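Local structure of Blr3880 protein (Bradyrhizobium japonicum, 2OOD) at residues 52-55 with 56-60; 176-179 with 180-183; 330-334 with 335-339. The protein probably catalyses the zinc-dependent hydrolytic deamination of guanine to xanthine and ammonia, as an amidohydrolase of the ATZ/TRZ family. All coordinates share one frame; numbering follows the deposited sequence.

Contact 1: 52-55 with 56-60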
loop_
_atom_site.group_PDB
_atom_site.type_symbol
_atom_site.label_atom_id
_atom_site.label_comp_id
_atom_site.label_asym_id
_atom_site.label_seq_id
_atom_site.Cartn_x
_atom_site.Cartn_y
_atom_site.Cartn_z
ATOM N N GLU A 52 -0.830 37.888 -11.811
ATOM C CA GLU A 52 -0.795 39.309 -12.151
ATOM C C GLU A 52 0.327 40.070 -11.444
ATOM O O GLU A 52 1.257 40.557 -12.085
ATOM C CB GLU A 52 -2.131 39.971 -11.815
ATOM C CG GLU A 52 -3.277 39.573 -12.727
ATOM C CD GLU A 52 -2.897 39.656 -14.202
ATOM O OE1 GLU A 52 -1.958 40.435 -14.542
ATOM O OE2 GLU A 52 -3.546 38.949 -15.027
ATOM N N LYS A 53 0.248 40.164 -10.123
ATOM C CA LYS A 53 1.256 40.896 -9.360
ATOM C C LYS A 53 2.700 40.534 -9.712
ATOM O O LYS A 53 3.575 41.409 -9.775
ATOM C CB LYS A 53 1.037 40.696 -7.856
ATOM C CG LYS A 53 2.100 41.346 -6.980
ATOM C CD LYS A 53 1.811 41.086 -5.497
ATOM C CE LYS A 53 2.826 41.790 -4.576
ATOM N NZ LYS A 53 4.260 41.391 -4.837
ATOM N N ILE A 54 2.953 39.253 -9.946
ATOM C CA ILE A 54 4.305 38.827 -10.270
ATOM C C ILE A 54 4.648 39.079 -11.735
ATOM O O ILE A 54 5.747 39.557 -12.048
ATOM C CB ILE A 54 4.505 37.336 -9.940
ATOM C CG1 ILE A 54 4.148 37.102 -8.475
ATOM C CG2 ILE A 54 5.955 36.929 -10.175
ATOM C CD1 ILE A 54 5.014 37.902 -7.531
ATOM N N ALA A 55 3.710 38.766 -12.625
ATOM C CA ALA A 55 3.928 38.969 -14.056
ATOM C C ALA A 55 4.266 40.435 -14.309
ATOM O O ALA A 55 5.154 40.752 -15.106
ATOM C CB ALA A 55 2.679 38.565 -14.846
ATOM N N ALA A 56 3.553 41.317 -13.608
ATOM C CA ALA A 56 3.736 42.764 -13.712
ATOM C C ALA A 56 5.102 43.226 -13.206
ATOM O O ALA A 56 5.741 44.076 -13.822
ATOM C CB ALA A 56 2.637 43.480 -12.940
ATOM N N ALA A 57 5.555 42.682 -12.084
ATOM C CA ALA A 57 6.849 43.087 -11.549
ATOM C C ALA A 57 8.003 42.521 -12.374
ATOM O O ALA A 57 9.160 42.909 -12.185
ATOM C CB ALA A 57 6.977 42.634 -10.109
ATOM N N HIS A 58 7.685 41.605 -13.288
ATOM C CA HIS A 58 8.701 40.970 -14.130
ATOM C C HIS A 58 8.286 40.996 -15.591
ATOM O O HIS A 58 8.052 39.947 -16.208
ATOM C CB HIS A 58 8.911 39.532 -13.666
ATOM C CG HIS A 58 9.402 39.438 -12.259
ATOM N ND1 HIS A 58 10.743 39.496 -11.935
ATOM C CD2 HIS A 58 8.733 39.375 -11.083
ATOM C CE1 HIS A 58 10.876 39.474 -10.622
ATOM N NE2 HIS A 58 9.671 39.401 -10.080
ATOM N N PRO A 59 8.227 42.207 -16.172
ATOM C CA PRO A 59 7.850 42.510 -17.556
ATOM C C PRO A 59 8.134 41.465 -18.645
ATOM O O PRO A 59 7.193 40.923 -19.246
ATOM C CB PRO A 59 8.548 43.855 -17.829
ATOM C CG PRO A 59 9.624 43.938 -16.762
ATOM C CD PRO A 59 8.908 43.367 -15.572
ATOM N N GLY A 60 9.402 41.155 -18.907
ATOM C CA GLY A 60 9.655 40.200 -19.975
ATOM C C GLY A 60 10.243 38.835 -19.681
ATOM O O GLY A 60 11.222 38.449 -20.321
#
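His58 lies alongside Ile54, one turn further on in the chain, the two side chains pointing the same way. His58 CB sits 3.6 Å from Ile54 O. CG takes its place anti to the carbonyl carbon (chi1 -61°), which turns the ring back over the last turn of the helix. At the ring, His58 CD2 makes the closest approach: it meets Ile54 O at 3.1 Å, with that oxygen at the ring edge and in its plane, and it touches the methyl CG2 of Ile54 at 3.8 Å. Toward its C-terminal end the helix's bonding becomes less regular. Ala56 N gives a straight bond to Glu52 O, 2.9 Å, whereas Ala57 N reaches Lys53 O at 3.3 Å from above the carbonyl plane. His58 N then divides itself between a weak bond to Ile54 O and one to Ala55 O, 3.2 Å, the latter a three-residue step that tightens the turn before Pro59. Ile54 and His58 also both rest on Val39 of strand 36-41, and Ile54 and Ala55 on Leu37. The arrangement is that of the C-terminal end of a short surface helix, 51-57, laid against the small mixed sheet that contains strands 36-41 and 62-67.

Contact 2: 176-179 with 180-183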
loop_
_atom_site.group_PDB
_atom_site.type_symbol
_atom_site.label_atom_id
_atom_site.label_comp_id
_atom_site.label_asym_id
_atom_site.label_seq_id
_atom_site.Cartn_x
_atom_site.Cartn_y
_atom_site.Cartn_z
ATOM N N ILE A 176 32.135 -6.577 4.926
ATOM C CA ILE A 176 32.495 -5.633 5.980
ATOM C C ILE A 176 33.877 -5.050 5.712
ATOM O O ILE A 176 34.647 -5.592 4.922
ATOM C CB ILE A 176 32.468 -6.300 7.395
ATOM C CG1 ILE A 176 33.473 -7.448 7.481
ATOM C CG2 ILE A 176 31.076 -6.821 7.701
ATOM C CD1 ILE A 176 34.736 -7.074 8.234
ATOM N N ASP A 177 34.186 -3.927 6.344
ATOM C CA ASP A 177 35.491 -3.324 6.154
ATOM C C ASP A 177 35.966 -2.627 7.414
ATOM O O ASP A 177 35.199 -1.999 8.137
ATOM C CB ASP A 177 35.479 -2.343 4.971
ATOM C CG ASP A 177 36.897 -1.918 4.531
ATOM O OD1 ASP A 177 37.891 -2.563 4.960
ATOM O OD2 ASP A 177 37.014 -0.944 3.743
ATOM N N THR A 178 37.259 -2.767 7.658
ATOM C CA THR A 178 37.959 -2.196 8.796
ATOM C C THR A 178 37.607 -0.766 9.191
ATOM O O THR A 178 37.383 0.092 8.339
ATOM C CB THR A 178 39.463 -2.252 8.521
ATOM O OG1 THR A 178 39.958 -3.539 8.904
ATOM C CG2 THR A 178 40.195 -1.155 9.255
ATOM N N PRO A 179 37.572 -0.491 10.503
ATOM C CA PRO A 179 37.257 0.854 10.996
ATOM C C PRO A 179 38.281 1.853 10.443
ATOM O O PRO A 179 37.945 2.999 10.132
ATOM C CB PRO A 179 37.375 0.702 12.512
ATOM C CG PRO A 179 36.992 -0.746 12.740
ATOM C CD PRO A 179 37.734 -1.440 11.621
ATOM N N GLU A 180 39.530 1.404 10.324
ATOM C CA GLU A 180 40.611 2.239 9.802
ATOM C C GLU A 180 40.299 2.674 8.371
ATOM O O GLU A 180 40.243 3.876 8.078
ATOM C CB GLU A 180 41.944 1.479 9.842
ATOM C CG GLU A 180 42.508 1.246 11.257
ATOM C CD GLU A 180 41.560 0.442 12.173
ATOM O OE1 GLU A 180 41.254 -0.738 11.853
ATOM O OE2 GLU A 180 41.125 0.995 13.221
ATOM N N ASN A 181 40.094 1.698 7.485
ATOM C CA ASN A 181 39.768 1.994 6.091
ATOM C C ASN A 181 38.520 2.871 5.995
ATOM O O ASN A 181 38.435 3.775 5.160
ATOM C CB ASN A 181 39.547 0.701 5.299
ATOM C CG ASN A 181 40.820 -0.114 5.150
ATOM O OD1 ASN A 181 41.898 0.432 4.897
ATOM N ND2 ASN A 181 40.701 -1.427 5.294
ATOM N N PHE A 182 37.543 2.599 6.850
ATOM C CA PHE A 182 36.327 3.390 6.850
ATOM C C PHE A 182 36.662 4.859 7.122
ATOM O O PHE A 182 36.185 5.759 6.421
ATOM C CB PHE A 182 35.358 2.887 7.923
ATOM C CG PHE A 182 34.148 3.755 8.085
ATOM C CD1 PHE A 182 33.115 3.709 7.161
ATOM C CD2 PHE A 182 34.069 4.665 9.135
ATOM C CE1 PHE A 182 32.019 4.563 7.278
ATOM C CE2 PHE A 182 32.977 5.525 9.259
ATOM C CZ PHE A 182 31.953 5.472 8.328
ATOM N N TYR A 183 37.472 5.103 8.150
ATOM C CA TYR A 183 37.855 6.470 8.490
ATOM C C TYR A 183 38.633 7.091 7.341
ATOM O O TYR A 183 38.422 8.252 6.981
ATOM C CB TYR A 183 38.740 6.499 9.732
ATOM C CG TYR A 183 39.301 7.877 10.007
ATOM C CD1 TYR A 183 38.477 8.897 10.439
ATOM C CD2 TYR A 183 40.648 8.163 9.805
ATOM C CE1 TYR A 183 38.969 10.177 10.671
ATOM C CE2 TYR A 183 41.158 9.446 10.031
ATOM C CZ TYR A 183 40.305 10.448 10.468
ATOM O OH TYR A 183 40.770 11.728 10.719
#
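The carboxylate of Asp177 and the amide of Asn181 are the flat groups that meet here, their planes turned 33° apart and the two side chains crossing at about a right angle. Asn181 ND2 gives a hydrogen bond of 3.0 Å to Asp177 OD1, which it meets on the syn side, 22° out of the carboxylate plane. The other oxygen, Asp177 OD2, lies 3.4 Å from Asn181 CB, so both oxygens border the asparagine. Asp177 holds CG anti to its own nitrogen (chi1 -167°), a setting that carries the carboxylate forward to the first turn of helix 179-193; the same OD1 takes a weak bond from Thr178 N. Thr178 CB comes over one face of the amide at its nitrogen end, 3.6 Å from Asn181 ND2. At the edge of the Phe182 ring, near its plane, lies Pro179 O, while the ring itself leads away to Leu215 and Leu222 of helix 213-225. Tyr183 also leads away; its OH is hydrogen-bonded to Glu225.

Thr178 stands at the N-cap position, but its side chain makes no capping bond. The backbone starts the helix regularly: Phe182 N bonds to Thr178 O and Tyr183 N to Pro179 O, each at 2.9 Å. Pro179 fits the first helical position, where its lack of an N-H costs no bond within the helix. Its ring and the chain of Glu180 run side by side.

The chemistry implies that Asp177, just ahead of the helix, ties the incoming loop to its first turn through an amide, and that its negative charge near the N-terminal end would probably be favoured by the helix dipole.

Contact 3: 330-334 with 335-339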
loop_
_atom_site.group_PDB
_atom_site.type_symbol
_atom_site.label_atom_id
_atom_site.label_comp_id
_atom_site.label_asym_id
_atom_site.label_seq_id
_atom_site.Cartn_x
_atom_site.Cartn_y
_atom_site.Cartn_z
ATOM N N GLY A 330 11.452 -1.151 2.145
ATOM C CA GLY A 330 10.169 -0.708 1.630
ATOM C C GLY A 330 10.038 -1.141 0.184
ATOM O O GLY A 330 11.046 -1.326 -0.495
ATOM N N ASN A 331 8.811 -1.284 -0.305
ATOM C CA ASN A 331 8.603 -1.738 -1.672
ATOM C C ASN A 331 8.174 -0.674 -2.671
ATOM O O ASN A 331 7.799 -1.000 -3.795
ATOM C CB ASN A 331 7.593 -2.896 -1.676
ATOM C CG ASN A 331 6.268 -2.532 -1.012
ATOM O OD1 ASN A 331 6.228 -1.784 -0.036
ATOM N ND2 ASN A 331 5.178 -3.084 -1.530
ATOM N N ARG A 332 8.251 0.593 -2.275
ATOM C CA ARG A 332 7.848 1.697 -3.146
ATOM C C ARG A 332 8.894 2.805 -3.202
ATOM O O ARG A 332 9.469 3.180 -2.180
ATOM C CB ARG A 332 6.533 2.298 -2.649
ATOM C CG ARG A 332 5.430 1.292 -2.394
ATOM C CD ARG A 332 4.943 0.657 -3.678
ATOM N NE ARG A 332 3.949 -0.372 -3.406
ATOM C CZ ARG A 332 3.414 -1.159 -4.331
ATOM N NH1 ARG A 332 3.776 -1.034 -5.602
ATOM N NH2 ARG A 332 2.526 -2.080 -3.979
ATOM N N PHE A 333 9.121 3.347 -4.398
ATOM C CA PHE A 333 10.096 4.420 -4.584
ATOM C C PHE A 333 9.497 5.807 -4.383
ATOM O O PHE A 333 10.218 6.767 -4.130
ATOM C CB PHE A 333 10.701 4.366 -5.989
ATOM C CG PHE A 333 12.095 3.809 -6.038
ATOM C CD1 PHE A 333 12.315 2.444 -6.185
ATOM C CD2 PHE A 333 13.193 4.654 -5.939
ATOM C CE1 PHE A 333 13.610 1.934 -6.233
ATOM C CE2 PHE A 333 14.491 4.149 -5.985
ATOM C CZ PHE A 333 14.696 2.793 -6.132
ATOM N N SER A 334 8.182 5.916 -4.499
ATOM C CA SER A 334 7.525 7.206 -4.364
ATOM C C SER A 334 7.090 7.607 -2.959
ATOM O O SER A 334 6.614 6.780 -2.187
ATOM C CB SER A 334 6.311 7.254 -5.283
ATOM O OG SER A 334 5.740 8.547 -5.271
HETATM N N MSE A 335 7.247 8.888 -2.636
HETATM C CA MSE A 335 6.834 9.401 -1.338
HETATM C C MSE A 335 5.310 9.418 -1.261
HETATM O O MSE A 335 4.733 9.503 -0.177
HETATM C CB MSE A 335 7.373 10.810 -1.113
HETATM C CG MSE A 335 8.874 10.869 -0.965
HETATM SE SE MSE A 335 9.524 9.600 0.366
HETATM C CE MSE A 335 8.761 10.429 1.963
ATOM N N ILE A 336 4.658 9.339 -2.415
ATOM C CA ILE A 336 3.208 9.318 -2.456
ATOM C C ILE A 336 2.748 7.965 -1.919
ATOM O O ILE A 336 1.758 7.881 -1.197
ATOM C CB ILE A 336 2.699 9.509 -3.896
ATOM C CG1 ILE A 336 3.091 10.895 -4.392
ATOM C CG2 ILE A 336 1.196 9.356 -3.960
ATOM C CD1 ILE A 336 2.721 11.127 -5.822
ATOM N N SER A 337 3.478 6.909 -2.271
ATOM C CA SER A 337 3.158 5.562 -1.813
ATOM C C SER A 337 3.483 5.444 -0.335
ATOM O O SER A 337 2.831 4.700 0.394
ATOM C CB SER A 337 3.965 4.525 -2.587
ATOM O OG SER A 337 3.594 4.502 -3.952
ATOM N N VAL A 338 4.504 6.177 0.097
ATOM C CA VAL A 338 4.914 6.180 1.495
ATOM C C VAL A 338 3.812 6.808 2.343
ATOM O O VAL A 338 3.532 6.335 3.444
ATOM C CB VAL A 338 6.221 6.985 1.702
ATOM C CG1 VAL A 338 6.456 7.232 3.180
ATOM C CG2 VAL A 338 7.393 6.230 1.108
ATOM N N LEU A 339 3.189 7.867 1.823
ATOM C CA LEU A 339 2.115 8.551 2.537
ATOM C C LEU A 339 0.896 7.652 2.683
ATOM O O LEU A 339 0.164 7.754 3.667
ATOM C CB LEU A 339 1.733 9.858 1.827
ATOM C CG LEU A 339 2.750 11.002 1.969
ATOM C CD1 LEU A 339 2.372 12.171 1.071
ATOM C CD2 LEU A 339 2.826 11.436 3.425
HETATM O O HOH W 1 6.296 3.842 -5.694
#
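Ser334 grips the start of helix 335-352 with both its oxygens, OG and the carbonyl O, and this is the buried, directly bonded side of the contact. Its OG, placed anti to the backbone nitrogen (chi1 -174°), accepts a hydrogen bond from Ile336 N at 3.2 Å with an N-H...O angle of 157°, the capping bond of an N-cap serine. The same hydroxyl touches the Ile336 side chain, where Ser334 OG lies 3.5 Å from Ile336 CB and slightly further from CG1, and it is also hydrogen-bonded to Ala130 O beyond helix 113-129. Ser334 O takes Val338 N at 3.2 Å, the first full helical bond, and a weak bond from Ser337 N. Val338 CG2 lies 3.4 Å from Ser334 O. Met335, a selenomethionine, packs on Phe75 and Asp77 of strand 70-81, its side chain about 8 Å from that of the zinc ligand His79.

The other side is partly exposed and bridged by water. There Arg332 lays its aliphatic chain along Ser337: Arg332 CB is 3.4 Å from Ser337 CB and CG 3.6 Å from the same atom, while CD is more distant. The chain bends at chi2 (-68°), and the guanidinium leaves the helix for the second subunit, where NH1 is hydrogen-bonded to Gly448 O of that subunit. A water joins the two segments, accepting from Ser334 N at 3.0 Å and hydrogen-bonding to Ser337 OG.

The first turn is thus anchored through one buried hydroxyl that serves both the helix N-terminus and a neighbouring backbone carbonyl. The polar groups on the water-bridged side are met by water and the partner subunit, so the same short stretch joins barrel core, helix and dimer interface.

In the fold
Contacts 1 and 2 are surface contacts on opposite sides of the chain's centre, their centres 56 Å apart, whereas contact 3 is buried, 10 Å from that centre. No two of them touch or share a helix. Contact 1 closes a helix outside the amidohydrolase barrel, on a small sheet, and relies on backbone bonds and a histidine ring set beside an isoleucine and its carbonyl. Contacts 2 and 3 both open helices, but differently: 176-183 uses a carboxylate-amide pair at the periphery, while 330-339 uses a serine cap. Contact 3 alone of the three meets the second subunit, and the side chain of its Val338 is about 12 Å from the zinc.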